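Local atomic coordinates of glutathione S-transferase (Agrobacterium tumefaciens, PDB entry 2YCD), a protein that binds glutathione conjugates and, as a member of the glutathione transferase superfamily, probably couples glutathione to electrophilic compounds such as herbicides. Residues 20-25 and 54-59; 34-39 and 218-223. All coordinates share one frame; numbering follows the deposited sequence.

Interaction 1 of 2, residues 20-25 and 54-59; sequences TVFERS and LSFEAM. With GTB (S-(p-nitrobenzyl)glutathione), chain B.
The end of strand 18-22 runs parallel to the end of strand 50-54, and Leu-54 reaches across with both backbone groups: its N donates to Val-21 O at 2.9 Å, nearly along the C=O axis, while its O accepts from Glu-23 N. This second bond is almost straight at the hydrogen, 173°, but the donor stands above the carbonyl plane. A water accepts from Arg-24 N and donates to Leu-54 O, prolonging the ladder where the strands part. Ser-55 then caps the short helix 56-59: with chi1 at 69° its OG is placed to accept from Ala-58 N, 3.0 Å away, a task suited to a short hydroxyl side chain. On the buried side, Leu-54 CD1 lies 4.0 Å from Thr-20 CB, whereas Thr-20 OG1 accepts from Ser-75 N of the adjoining strand. Phe-22 carries the side-chain contact. The CD1-CE1 side of its ring meets Phe-56 CE1, 3.5 Å from Phe-22 CE1, with the two ring planes inclined at 56° and Phe-22 CE1 arriving at the edge of the Phe-56 ring. Met-59 SD comes obliquely to Phe-22 CE1, 3.7 Å away, in a Met-aromatic contact. Through CE2, across the ring from CD1, Phe-22 touches GTB CB2 at 3.7 Å, and Met-59, bent at chi3, brings CE to 3.5 Å from GTB O2. The backbone bonds thus fix the strand ends, and the Phe-22 ring and Met-59 methyl CE present an apolar surface to the peptide part of the bound glutathione conjugate, while the polarisable sulfur rests against the ring.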
# COMPACT_ATOMS: atom_id res chain seq x y z
N THR A 20 -18.65 -3.88 -4.64
CA THR A 20 -18.64 -4.13 -6.08
C THR A 20 -17.62 -5.20 -6.44
O THR A 20 -16.54 -5.30 -5.82
CB THR A 20 -18.34 -2.86 -6.89
OG1 THR A 20 -17.13 -2.27 -6.37
CG2 THR A 20 -19.50 -1.86 -6.81
N VAL A 21 -17.97 -6.02 -7.43
CA VAL A 21 -17.17 -7.17 -7.84
C VAL A 21 -17.31 -7.32 -9.36
O VAL A 21 -18.22 -6.74 -9.94
CB VAL A 21 -17.64 -8.49 -7.16
CG1 VAL A 21 -17.68 -8.32 -5.64
CG2 VAL A 21 -19.01 -8.94 -7.70
N PHE A 22 -16.41 -8.07 -9.99
CA PHE A 22 -16.55 -8.36 -11.42
C PHE A 22 -17.78 -9.24 -11.65
O PHE A 22 -18.00 -10.22 -10.94
CB PHE A 22 -15.35 -9.16 -11.96
CG PHE A 22 -14.06 -8.38 -12.09
CD1 PHE A 22 -13.90 -7.44 -13.09
CD2 PHE A 22 -12.99 -8.68 -11.27
CE1 PHE A 22 -12.69 -6.76 -13.24
CE2 PHE A 22 -11.78 -8.00 -11.40
CZ PHE A 22 -11.63 -7.04 -12.39
N GLU A 23 -18.56 -8.91 -12.67
CA GLU A 23 -19.57 -9.85 -13.16
C GLU A 23 -18.91 -11.11 -13.73
O GLU A 23 -19.36 -12.22 -13.46
CB GLU A 23 -20.47 -9.18 -14.20
CG GLU A 23 -21.64 -10.03 -14.64
CD GLU A 23 -22.57 -9.27 -15.57
OE1 GLU A 23 -22.06 -8.69 -16.55
OE2 GLU A 23 -23.79 -9.24 -15.30
N ARG A 24 -17.86 -10.92 -14.53
CA ARG A 24 -17.11 -12.04 -15.10
C ARG A 24 -15.64 -11.89 -14.76
O ARG A 24 -14.87 -11.34 -15.55
CB ARG A 24 -17.31 -12.11 -16.62
CG ARG A 24 -18.74 -12.44 -17.03
CD ARG A 24 -18.97 -12.14 -18.50
NE ARG A 24 -20.39 -12.08 -18.85
CZ ARG A 24 -21.12 -13.11 -19.28
NH1 ARG A 24 -20.58 -14.31 -19.42
NH2 ARG A 24 -22.40 -12.93 -19.56
N SER A 25 -15.24 -12.39 -13.59
CA SER A 25 -13.87 -12.18 -13.12
C SER A 25 -12.83 -12.85 -14.00
O SER A 25 -13.02 -13.98 -14.43
CB SER A 25 -13.71 -12.68 -11.69
OG SER A 25 -12.41 -12.36 -11.23
N LEU A 54 -20.35 -5.90 -11.71
CA LEU A 54 -20.11 -4.93 -12.76
C LEU A 54 -19.48 -5.58 -13.97
O LEU A 54 -18.49 -6.31 -13.86
CB LEU A 54 -19.17 -3.82 -12.27
CG LEU A 54 -19.68 -3.00 -11.09
CD1 LEU A 54 -18.67 -1.91 -10.74
CD2 LEU A 54 -21.04 -2.40 -11.43
N SER A 55 -20.05 -5.31 -15.14
CA SER A 55 -19.42 -5.70 -16.39
C SER A 55 -18.20 -4.82 -16.61
O SER A 55 -18.08 -3.75 -16.02
CB SER A 55 -20.41 -5.55 -17.55
OG SER A 55 -20.70 -4.18 -17.81
N PHE A 56 -17.29 -5.27 -17.47
CA PHE A 56 -16.10 -4.47 -17.76
C PHE A 56 -16.47 -3.11 -18.31
O PHE A 56 -15.82 -2.11 -18.01
CB PHE A 56 -15.18 -5.22 -18.74
CG PHE A 56 -14.65 -6.51 -18.20
CD1 PHE A 56 -13.84 -6.53 -17.08
CD2 PHE A 56 -14.96 -7.72 -18.80
CE1 PHE A 56 -13.35 -7.72 -16.57
CE2 PHE A 56 -14.47 -8.91 -18.31
CZ PHE A 56 -13.66 -8.91 -17.19
N GLU A 57 -17.54 -3.07 -19.10
CA GLU A 57 -18.04 -1.82 -19.66
C GLU A 57 -18.62 -0.91 -18.57
O GLU A 57 -18.40 0.29 -18.58
CB GLU A 57 -19.09 -2.09 -20.73
CG GLU A 57 -18.56 -2.79 -21.98
CD GLU A 57 -18.19 -4.25 -21.76
OE1 GLU A 57 -18.79 -4.92 -20.89
OE2 GLU A 57 -17.28 -4.73 -22.47
N ALA A 58 -19.38 -1.49 -17.65
CA ALA A 58 -19.97 -0.73 -16.55
C ALA A 58 -18.91 -0.09 -15.65
O ALA A 58 -19.09 1.00 -15.14
CB ALA A 58 -20.89 -1.61 -15.73
N MET A 59 -17.78 -0.78 -15.46
CA MET A 59 -16.73 -0.29 -14.59
C MET A 59 -16.07 0.97 -15.12
O MET A 59 -15.45 1.73 -14.37
CB MET A 59 -15.68 -1.38 -14.38
CG MET A 59 -16.19 -2.54 -13.58
SD MET A 59 -14.96 -3.83 -13.40
CE MET A 59 -13.60 -2.88 -12.81
N1 GTB B . -5.42 -0.44 -4.79
CA1 GTB B . -6.71 -1.00 -5.23
C1 GTB B . -7.30 -1.87 -4.14
O11 GTB B . -6.50 -2.57 -3.48
O12 GTB B . -8.54 -1.87 -3.96
CB1 GTB B . -6.49 -1.77 -6.54
CG1 GTB B . -7.81 -2.25 -7.12
CD1 GTB B . -7.61 -3.11 -8.36
OE1 GTB B . -6.47 -3.31 -8.78
N2 GTB B . -8.71 -3.62 -8.91
CA2 GTB B . -8.66 -4.48 -10.09
C2 GTB B . -9.58 -4.00 -11.17
O2 GTB B . -10.67 -3.49 -10.91
CB2 GTB B . -9.20 -5.87 -9.71
SG2 GTB B . -8.20 -6.77 -8.57
N3 GTB B . -9.15 -4.17 -12.42
CA3 GTB B . -9.92 -3.83 -13.61
C3 GTB B . -9.38 -2.65 -14.36
O31 GTB B . -8.31 -2.12 -14.00
O32 GTB B . -10.07 -2.25 -15.33
C' GTB B . -6.70 -7.15 -9.43
C1' GTB B . -6.72 -8.52 -10.05
C2' GTB B . -7.11 -8.68 -11.37
C3' GTB B . -7.12 -9.96 -11.94
C4' GTB B . -6.73 -11.06 -11.18
N41 GTB B . -6.73 -12.35 -11.75
O41 GTB B . -6.29 -13.32 -11.14
O42 GTB B . -7.16 -12.48 -12.89
C5' GTB B . -6.33 -10.89 -9.86
C6' GTB B . -6.32 -9.62 -9.29
O HOH W 1 -16.87 -8.35 -15.33

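Interaction 2 of 2, residues 34-39 and 218-223; sequences RDMPVR and DAQLAV. With GTB (S-(p-nitrobenzyl)glutathione), chain B.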
# COMPACT_ATOMS: atom_id res chain seq x y z
N ARG A 34 -9.46 -8.51 -5.88
CA ARG A 34 -9.33 -7.80 -4.60
C ARG A 34 -10.61 -7.67 -3.78
O ARG A 34 -10.58 -7.16 -2.67
CB ARG A 34 -8.65 -6.44 -4.80
CG ARG A 34 -7.20 -6.58 -5.25
CD ARG A 34 -6.62 -5.22 -5.58
NE ARG A 34 -5.27 -5.29 -6.14
CZ ARG A 34 -4.15 -5.18 -5.44
NH1 ARG A 34 -4.20 -5.01 -4.12
NH2 ARG A 34 -2.97 -5.25 -6.04
N ASP A 35 -11.72 -8.17 -4.30
CA ASP A 35 -12.91 -8.33 -3.46
C ASP A 35 -12.69 -9.46 -2.44
O ASP A 35 -13.32 -9.46 -1.38
CB ASP A 35 -14.16 -8.64 -4.30
CG ASP A 35 -14.02 -9.92 -5.12
OD1 ASP A 35 -13.11 -9.99 -5.98
OD2 ASP A 35 -14.80 -10.87 -4.92
N MET A 36 -11.80 -10.40 -2.73
CA MET A 36 -11.65 -11.55 -1.85
C MET A 36 -11.25 -11.20 -0.40
O MET A 36 -11.87 -11.69 0.55
CB MET A 36 -10.70 -12.58 -2.46
CG MET A 36 -10.54 -13.82 -1.61
SD MET A 36 -12.06 -14.83 -1.49
CE MET A 36 -11.44 -16.01 -0.32
N PRO A 37 -10.23 -10.34 -0.21
CA PRO A 37 -9.89 -10.01 1.19
C PRO A 37 -11.02 -9.30 1.90
O PRO A 37 -11.19 -9.48 3.10
CB PRO A 37 -8.65 -9.10 1.07
CG PRO A 37 -8.60 -8.69 -0.41
CD PRO A 37 -9.20 -9.87 -1.15
N VAL A 38 -11.80 -8.49 1.18
CA VAL A 38 -12.96 -7.82 1.77
C VAL A 38 -14.04 -8.85 2.20
O VAL A 38 -14.55 -8.78 3.31
CB VAL A 38 -13.54 -6.79 0.78
CG1 VAL A 38 -14.84 -6.19 1.33
CG2 VAL A 38 -12.51 -5.69 0.49
N ARG A 39 -14.39 -9.77 1.30
CA ARG A 39 -15.35 -10.83 1.62
C ARG A 39 -14.87 -11.63 2.83
O ARG A 39 -15.67 -11.96 3.72
CB ARG A 39 -15.50 -11.77 0.43
CG ARG A 39 -16.15 -11.18 -0.81
CD ARG A 39 -16.15 -12.26 -1.89
NE ARG A 39 -16.81 -11.94 -3.15
CZ ARG A 39 -18.11 -12.14 -3.38
NH1 ARG A 39 -18.92 -12.55 -2.39
NH2 ARG A 39 -18.61 -11.89 -4.57
N ASP A 218 -16.39 -19.54 -1.56
CA ASP A 218 -17.56 -20.12 -2.21
C ASP A 218 -18.46 -19.03 -2.79
O ASP A 218 -19.10 -19.22 -3.83
CB ASP A 218 -18.37 -20.98 -1.22
CG ASP A 218 -17.67 -22.27 -0.84
OD1 ASP A 218 -16.60 -22.59 -1.41
OD2 ASP A 218 -18.19 -22.96 0.05
N ALA A 219 -18.51 -17.87 -2.13
CA ALA A 219 -19.34 -16.79 -2.64
C ALA A 219 -18.79 -16.17 -3.93
O ALA A 219 -19.56 -15.91 -4.86
CB ALA A 219 -19.60 -15.74 -1.55
N GLN A 220 -17.48 -15.93 -4.01
CA GLN A 220 -16.94 -15.42 -5.27
C GLN A 220 -17.08 -16.48 -6.37
O GLN A 220 -17.33 -16.15 -7.53
CB GLN A 220 -15.49 -14.91 -5.11
CG GLN A 220 -14.44 -15.96 -4.70
CD GLN A 220 -13.92 -16.78 -5.87
OE1 GLN A 220 -13.71 -16.26 -6.97
NE2 GLN A 220 -13.66 -18.07 -5.62
N LEU A 221 -16.98 -17.75 -6.00
CA LEU A 221 -17.09 -18.82 -6.99
C LEU A 221 -18.51 -18.87 -7.54
O LEU A 221 -18.70 -19.09 -8.75
CB LEU A 221 -16.65 -20.16 -6.37
CG LEU A 221 -16.74 -21.40 -7.28
CD1 LEU A 221 -15.89 -21.24 -8.53
CD2 LEU A 221 -16.33 -22.64 -6.49
N ALA A 222 -19.51 -18.60 -6.69
CA ALA A 222 -20.91 -18.60 -7.12
C ALA A 222 -21.20 -17.47 -8.10
O ALA A 222 -22.02 -17.62 -9.00
CB ALA A 222 -21.84 -18.49 -5.92
N VAL A 223 -20.54 -16.33 -7.93
CA VAL A 223 -20.66 -15.26 -8.90
C VAL A 223 -20.10 -15.73 -10.24
O VAL A 223 -20.71 -15.51 -11.29
CB VAL A 223 -19.93 -13.96 -8.45
CG1 VAL A 223 -19.93 -12.92 -9.58
CG2 VAL A 223 -20.60 -13.39 -7.22
N1 GTB B . -5.42 -0.44 -4.79
CA1 GTB B . -6.71 -1.00 -5.23
C1 GTB B . -7.30 -1.87 -4.14
O11 GTB B . -6.50 -2.57 -3.48
O12 GTB B . -8.54 -1.87 -3.96
CB1 GTB B . -6.49 -1.77 -6.54
CG1 GTB B . -7.81 -2.25 -7.12
CD1 GTB B . -7.61 -3.11 -8.36
OE1 GTB B . -6.47 -3.31 -8.78
N2 GTB B . -8.71 -3.62 -8.91
CA2 GTB B . -8.66 -4.48 -10.09
C2 GTB B . -9.58 -4.00 -11.17
O2 GTB B . -10.67 -3.49 -10.91
CB2 GTB B . -9.20 -5.87 -9.71
SG2 GTB B . -8.20 -6.77 -8.57
N3 GTB B . -9.15 -4.17 -12.42
CA3 GTB B . -9.92 -3.83 -13.61
C3 GTB B . -9.38 -2.65 -14.36
O31 GTB B . -8.31 -2.12 -14.00
O32 GTB B . -10.07 -2.25 -15.33
C' GTB B . -6.70 -7.15 -9.43
C1' GTB B . -6.72 -8.52 -10.05
C2' GTB B . -7.11 -8.68 -11.37
C3' GTB B . -7.12 -9.96 -11.94
C4' GTB B . -6.73 -11.06 -11.18
N41 GTB B . -6.73 -12.35 -11.75
O41 GTB B . -6.29 -13.32 -11.14
O42 GTB B . -7.16 -12.48 -12.89
C5' GTB B . -6.33 -10.89 -9.86
C6' GTB B . -6.32 -9.62 -9.29
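A buried helix-to-helix contact joins the thioredoxin-like N-terminal domain to the helical C-terminal domain, pairing the start of helix 35-45 with helix 211-225. The segment axes come within 10.6 Å at 134° between their directions, and no hydrogen bond crosses; the long side chain of Arg-39 bridges much of the distance. Arg-39, extended from CG to NE, lays one face of its guanidinium over the backbone of Ala-219 and Gln-220. Arg-39 NH1 lies 3.4 Å from Ala-219 CB, whose small methyl permits this close approach, and Arg-39 NH2 meets Val-223 CG2 at 3.6 Å. One turn back, Asp-35 fixes the group's rotation: Arg-39 NE donates to the anti lone pair of Asp-35 OD2 at 2.9 Å, in the guanidinium plane. This salt bridge probably offsets the buried charge, and Tyr-49 OH is hydrogen-bonded to Arg-39 NH1. Gln-220 turns its aliphatic CB to Arg-39 NE and its CG to Met-36 SD, while its NE2 donates to Phe-217 O and Gly-29 O. Just before helix 35-45, Arg-34 CG touches GTB SG2, 3.5 Å away. Strand 18-22 flanks Asp-35 and Arg-39 through Val-21, and helix 176-185 packs against Met-36 and Pro-37.

In the fold
The two interactions share the first beta-alpha-beta unit of the thioredoxin-like domain: strand 18-22 leads to helix 35-45 and then to strand 50-54. Interaction 1 ties its two parallel strands at the sheet margin, is only partly buried and relies on backbone bonds and aromatic and sulfur contacts. Interaction 2 lies nearer the chain centre, largely buried, with no exposed residue among those that touch, and sets a salt-bridged arginine against the C-terminal domain. Their centres are 13 Å apart, yet they touch: Val-21 CG1 packs on Asp-35 CB at 3.8 Å, and Val-223 CG1 reaches Phe-22 O. Both also meet GTB, interaction 1 along its cysteinyl-glycine part and interaction 2 at its sulfur and gamma-glutamyl part.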